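Local structure of protein adenylyltransferase MntA (Aphanizomenon flos-aquae 2012/KM1/D3, 7AE2) at residues V49-E54 against F68-I73; H99-D104 against D117-R122. The protein neutralises its cognate toxin HepT by successively transferring two AMP groups from ATP to a toxin tyrosine, using magnesium as cofactor. All coordinates share one frame; numbering follows the deposited sequence.

In the fold
After two short helices, 8-14 and 18-21, the chain forms strand 25-31, and strand 45-51 pairs antiparallel with it. Contact 1 closes a loop that leaves the end of strand 45-51, passes through helix 53-62 and returns on helix 70-78, tying that helix to the sheet before strand 85-89 is added alongside. Only then does contact 2 open: helix 95-104 leads into strand 106-110, on the other outer side of the four-stranded sheet, and helix 115-123 comes back against helix 95-104. The two loops thus follow in series, without crossing. Their centres lie about 19 Å apart, on opposite sides of the chain's centre, yet Leu50 of contact 1 brushes Arg122 of contact 2.

Contact 1: V49-E54 against F68-I73; sequences VLYDEE and FVIPGI
The side chains of Tyr51 and Ile70 come from opposite directions, and CD1 of Ile70 lies at the edge of the phenol ring, near its plane. This one methyl carries the whole join. Ile70 CD1 stands 3.2 Å from Tyr51 OH and 3.5 Å from Tyr51 CE1, so that it sits beside the corner where the hydroxyl leaves the ring. Ile70 turns CG1 anti to its own carbonyl carbon (chi1 -69°), and the extended second torsion carries CD1 outward to the tyrosine. The phenol is itself well fixed: its hydroxyl is hydrogen-bonded to the carboxylate of Glu89, while Tyr56 stacks on the ring and Tyr24 meets it edge-to-face.

The principle at work is the covering of a sheet by a helix in the nucleotidyltransferase fold of the polymerase beta type. Strand 45-51 also carries Asp46, a probable magnesium ligand whose side chain is about 10 Å from that of Val49, and helix 70-78 starts its cover near the far end of the same strand. Packing slackens toward Val49, whose CG1 comes no nearer than 4.3 Å to Ile70 CD1; both side chains also lean on Ile87 of strand 85-89.

Beyond Tyr51 the chain turns away from helix 70-78 and toward solvent. There the exposed Asp52 acts as N-cap of the following helix, its OD1 accepting from Glu54 N at 2.9 Å with a bent N-H...O angle of 141°.

Contact 2: H99-D104 against D117-R122; sequences HFVARD and DKFQQR
Two helices that flank strand 106-110 in sequence, 95-104 and 115-123, pack through Ala102, which meets both Phe119 and Gln120. Their short segments run at 130° to each other, with axes 9.2 Å apart at the closest. The small Ala102 lets the backbones draw near: its CA lies 5.1 Å from that of Gln120. Ala102 CB rests 3.6 Å from Phe119 CE2, approaching the ring obliquely, and 3.7 Å from Gln120 CG.

Gln120 then reaches past this methyl, extended beyond CG, and its NE2 donates to Ala102 O at 2.6 Å. The bond is nearly straight (166°), and Ala102 O lies almost in the plane of the Gln120 amide, while the donor is tilted somewhat from the carbonyl plane of Ala102. It gives a second hold between the helices beside the apolar one.

In this polymerase beta-like nucleotidyltransferase fold the pair borders the sheet, and Phe119, with CG anti to its backbone N (chi1 167°), turns its ring inward onto Met27 of strand 25-31 and Leu90. The side chains of Val101 and Phe119 cross at about a right angle, with Val101 CG1 oblique to the ring, 4.1 Å from Phe119 CE2; Val101 also packs on Val29 and Phe31 of the same strand.

Contact 1: V49-E54 against F68-I73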
loop_
_atom_site.group_PDB
_atom_site.type_symbol
_atom_site.label_atom_id
_atom_site.label_comp_id
_atom_site.label_asym_id
_atom_site.label_seq_id
_atom_site.Cartn_x
_atom_site.Cartn_y
_atom_site.Cartn_z
ATOM N N VAL B 49 8.418 8.013 17.967
ATOM C CA VAL B 49 9.324 9.147 18.068
ATOM C C VAL B 49 8.664 10.248 18.883
ATOM O O VAL B 49 7.443 10.433 18.849
ATOM C CB VAL B 49 9.738 9.675 16.677
ATOM C CG1 VAL B 49 10.631 8.668 15.972
ATOM C CG2 VAL B 49 8.507 9.976 15.840
ATOM N N LEU B 50 9.491 10.983 19.622
ATOM C CA LEU B 50 9.050 12.128 20.412
ATOM C C LEU B 50 9.925 13.314 20.034
ATOM O O LEU B 50 11.129 13.311 20.306
ATOM C CB LEU B 50 9.136 11.834 21.911
ATOM C CG LEU B 50 8.691 12.956 22.849
ATOM C CD1 LEU B 50 7.249 13.347 22.565
ATOM C CD2 LEU B 50 8.862 12.541 24.304
ATOM N N TYR B 51 9.325 14.317 19.402
ATOM C CA TYR B 51 10.063 15.478 18.927
ATOM C C TYR B 51 10.142 16.550 20.004
ATOM O O TYR B 51 9.246 16.687 20.842
ATOM C CB TYR B 51 9.405 16.081 17.683
ATOM C CG TYR B 51 9.156 15.113 16.552
ATOM C CD1 TYR B 51 10.018 14.053 16.311
ATOM C CD2 TYR B 51 8.054 15.265 15.721
ATOM C CE1 TYR B 51 9.788 13.171 15.275
ATOM C CE2 TYR B 51 7.815 14.389 14.682
ATOM C CZ TYR B 51 8.684 13.343 14.464
ATOM O OH TYR B 51 8.443 12.471 13.428
ATOM N N ASP B 52 11.228 17.316 19.971
ATOM C CA ASP B 52 11.261 18.593 20.670
ATOM C C ASP B 52 10.385 19.576 19.905
ATOM O O ASP B 52 10.642 19.861 18.731
ATOM C CB ASP B 52 12.696 19.102 20.786
ATOM C CG ASP B 52 12.808 20.366 21.629
ATOM O OD1 ASP B 52 12.206 21.397 21.260
ATOM O OD2 ASP B 52 13.502 20.325 22.668
ATOM N N GLU B 53 9.342 20.086 20.568
ATOM C CA GLU B 53 8.337 20.889 19.876
ATOM C C GLU B 53 8.936 22.147 19.258
ATOM O O GLU B 53 8.420 22.650 18.255
ATOM C CB GLU B 53 7.207 21.255 20.838
ATOM N N GLU B 54 10.028 22.656 19.826
ATOM C CA GLU B 54 10.641 23.877 19.316
ATOM C C GLU B 54 11.448 23.611 18.049
ATOM O O GLU B 54 11.270 24.291 17.032
ATOM C CB GLU B 54 11.527 24.509 20.391
ATOM N N PHE B 68 8.244 12.639 7.379
ATOM C CA PHE B 68 8.284 11.486 6.488
ATOM C C PHE B 68 9.695 11.101 6.067
ATOM O O PHE B 68 9.856 10.106 5.354
ATOM C CB PHE B 68 7.432 11.749 5.243
ATOM C CG PHE B 68 5.968 11.910 5.536
ATOM C CD1 PHE B 68 5.195 10.817 5.892
ATOM C CD2 PHE B 68 5.362 13.153 5.449
ATOM C CE1 PHE B 68 3.849 10.962 6.162
ATOM C CE2 PHE B 68 4.018 13.302 5.717
ATOM C CZ PHE B 68 3.261 12.206 6.074
ATOM N N VAL B 69 10.719 11.854 6.483
ATOM C CA VAL B 69 12.099 11.497 6.160
ATOM C C VAL B 69 12.751 10.663 7.253
ATOM O O VAL B 69 13.854 10.135 7.042
ATOM C CB VAL B 69 12.941 12.761 5.881
ATOM C CG1 VAL B 69 13.487 13.344 7.175
ATOM C CG2 VAL B 69 14.063 12.457 4.897
ATOM N N ILE B 70 12.105 10.523 8.415
ATOM C CA ILE B 70 12.663 9.700 9.491
ATOM C C ILE B 70 12.871 8.248 9.058
ATOM O O ILE B 70 13.942 7.690 9.345
ATOM C CB ILE B 70 11.812 9.826 10.753
ATOM C CG1 ILE B 70 11.953 11.224 11.358
ATOM C CG2 ILE B 70 12.194 8.762 11.779
ATOM C CD1 ILE B 70 11.358 11.355 12.739
ATOM N N PRO B 71 11.912 7.581 8.396
ATOM C CA PRO B 71 12.180 6.196 7.966
ATOM C C PRO B 71 13.401 6.068 7.071
ATOM O O PRO B 71 14.168 5.107 7.213
ATOM C CB PRO B 71 10.891 5.806 7.230
ATOM C CG PRO B 71 9.846 6.669 7.829
ATOM C CD PRO B 71 10.522 7.976 8.096
ATOM N N GLY B 72 13.604 7.014 6.153
ATOM C CA GLY B 72 14.788 6.965 5.311
ATOM C C GLY B 72 16.069 7.180 6.095
ATOM O O GLY B 72 17.095 6.557 5.806
ATOM N N ILE B 73 16.028 8.057 7.099
ATOM C CA ILE B 73 17.206 8.300 7.927
ATOM C C ILE B 73 17.503 7.086 8.799
ATOM O O ILE B 73 18.651 6.640 8.900
ATOM C CB ILE B 73 17.013 9.572 8.773
ATOM C CG1 ILE B 73 16.935 10.807 7.871
ATOM C CG2 ILE B 73 18.141 9.719 9.786
ATOM C CD1 ILE B 73 16.715 12.100 8.626
#

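Contact 2: H99-D104 against D117-R122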
loop_
_atom_site.group_PDB
_atom_site.type_symbol
_atom_site.label_atom_id
_atom_site.label_comp_id
_atom_site.label_asym_id
_atom_site.label_seq_id
_atom_site.Cartn_x
_atom_site.Cartn_y
_atom_site.Cartn_z
ATOM N N HIS B 99 -0.180 4.469 25.451
ATOM C CA HIS B 99 -0.186 3.524 26.562
ATOM C C HIS B 99 0.600 2.263 26.221
ATOM O O HIS B 99 1.466 1.829 26.989
ATOM C CB HIS B 99 -1.625 3.176 26.940
ATOM C CG HIS B 99 -1.739 2.015 27.876
ATOM N ND1 HIS B 99 -1.454 2.113 29.221
ATOM C CD2 HIS B 99 -2.092 0.727 27.660
ATOM C CE1 HIS B 99 -1.635 0.938 29.794
ATOM N NE2 HIS B 99 -2.021 0.078 28.869
ATOM N N PHE B 100 0.312 1.661 25.064
ATOM C CA PHE B 100 0.972 0.411 24.705
ATOM C C PHE B 100 2.426 0.631 24.307
ATOM O O PHE B 100 3.253 -0.273 24.468
ATOM C CB PHE B 100 0.203 -0.286 23.582
ATOM C CG PHE B 100 -1.151 -0.786 24.002
ATOM C CD1 PHE B 100 -1.276 -1.967 24.717
ATOM C CD2 PHE B 100 -2.298 -0.075 23.688
ATOM C CE1 PHE B 100 -2.521 -2.430 25.109
ATOM C CE2 PHE B 100 -3.545 -0.533 24.078
ATOM C CZ PHE B 100 -3.655 -1.711 24.789
ATOM N N VAL B 101 2.759 1.816 23.790
ATOM C CA VAL B 101 4.159 2.126 23.519
ATOM C C VAL B 101 4.941 2.224 24.824
ATOM O O VAL B 101 6.078 1.747 24.921
ATOM C CB VAL B 101 4.270 3.414 22.681
ATOM C CG1 VAL B 101 5.712 3.898 22.628
ATOM C CG2 VAL B 101 3.743 3.172 21.274
ATOM N N ALA B 102 4.340 2.824 25.854
ATOM C CA ALA B 102 5.002 2.910 27.151
ATOM C C ALA B 102 5.048 1.560 27.855
ATOM O O ALA B 102 5.992 1.284 28.604
ATOM C CB ALA B 102 4.302 3.943 28.032
ATOM N N ARG B 103 4.050 0.706 27.618
ATOM C CA ARG B 103 3.967 -0.573 28.315
ATOM C C ARG B 103 4.911 -1.608 27.714
ATOM O O ARG B 103 5.631 -2.300 28.445
ATOM C CB ARG B 103 2.529 -1.094 28.288
ATOM C CG ARG B 103 2.258 -2.205 29.290
ATOM C CD ARG B 103 0.920 -2.879 29.033
ATOM N NE ARG B 103 0.933 -3.656 27.797
ATOM C CZ ARG B 103 -0.083 -4.402 27.374
ATOM N NH1 ARG B 103 -1.197 -4.473 28.089
ATOM N NH2 ARG B 103 0.017 -5.078 26.239
ATOM N N ASP B 104 4.918 -1.739 26.389
ATOM C CA ASP B 104 5.671 -2.790 25.718
ATOM C C ASP B 104 6.872 -2.275 24.937
ATOM O O ASP B 104 7.626 -3.085 24.387
ATOM C CB ASP B 104 4.753 -3.579 24.772
ATOM C CG ASP B 104 3.626 -4.294 25.503
ATOM O OD1 ASP B 104 3.820 -4.693 26.671
ATOM O OD2 ASP B 104 2.544 -4.464 24.899
ATOM N N ASP B 117 11.114 7.249 31.309
ATOM C CA ASP B 117 10.393 7.142 32.574
ATOM C C ASP B 117 9.355 8.250 32.705
ATOM O O ASP B 117 8.210 7.997 33.094
ATOM C CB ASP B 117 11.373 7.180 33.747
ATOM C CG ASP B 117 12.240 5.939 33.822
ATOM O OD1 ASP B 117 11.823 4.891 33.290
ATOM O OD2 ASP B 117 13.334 6.011 34.420
ATOM N N LYS B 118 9.741 9.489 32.386
ATOM C CA LYS B 118 8.782 10.589 32.411
ATOM C C LYS B 118 7.671 10.378 31.392
ATOM O O LYS B 118 6.543 10.840 31.597
ATOM C CB LYS B 118 9.495 11.917 32.153
ATOM N N PHE B 119 7.967 9.680 30.295
ATOM C CA PHE B 119 6.935 9.375 29.310
ATOM C C PHE B 119 5.968 8.321 29.839
ATOM O O PHE B 119 4.748 8.459 29.699
ATOM C CB PHE B 119 7.582 8.917 28.003
ATOM C CG PHE B 119 6.620 8.300 27.029
ATOM C CD1 PHE B 119 5.681 9.076 26.374
ATOM C CD2 PHE B 119 6.663 6.941 26.763
ATOM C CE1 PHE B 119 4.798 8.508 25.475
ATOM C CE2 PHE B 119 5.785 6.368 25.865
ATOM C CZ PHE B 119 4.849 7.152 25.221
ATOM N N GLN B 120 6.497 7.264 30.460
ATOM C CA GLN B 120 5.639 6.206 30.986
ATOM C C GLN B 120 4.730 6.727 32.092
ATOM O O GLN B 120 3.537 6.407 32.126
ATOM C CB GLN B 120 6.489 5.042 31.493
ATOM C CG GLN B 120 7.162 4.241 30.392
ATOM C CD GLN B 120 8.002 3.103 30.933
ATOM O OE1 GLN B 120 8.808 3.291 31.843
ATOM N NE2 GLN B 120 7.812 1.911 30.379
ATOM N N GLN B 121 5.274 7.539 33.002
ATOM C CA GLN B 121 4.463 8.088 34.084
ATOM C C GLN B 121 3.369 9.007 33.559
ATOM O O GLN B 121 2.349 9.207 34.229
ATOM C CB GLN B 121 5.347 8.845 35.077
ATOM C CG GLN B 121 6.441 8.008 35.712
ATOM C CD GLN B 121 5.892 6.848 36.515
ATOM O OE1 GLN B 121 5.120 7.037 37.455
ATOM N NE2 GLN B 121 6.282 5.635 36.142
ATOM N N ARG B 122 3.559 9.569 32.367
ATOM C CA ARG B 122 2.637 10.554 31.822
ATOM C C ARG B 122 1.507 9.935 31.008
ATOM O O ARG B 122 0.405 10.497 30.971
ATOM C CB ARG B 122 3.408 11.557 30.956
ATOM C CG ARG B 122 2.575 12.709 30.418
ATOM C CD ARG B 122 3.445 13.784 29.776
ATOM N NE ARG B 122 4.240 13.276 28.660
ATOM C CZ ARG B 122 5.543 13.019 28.724
ATOM N NH1 ARG B 122 6.207 13.225 29.854
ATOM N NH2 ARG B 122 6.184 12.559 27.659
#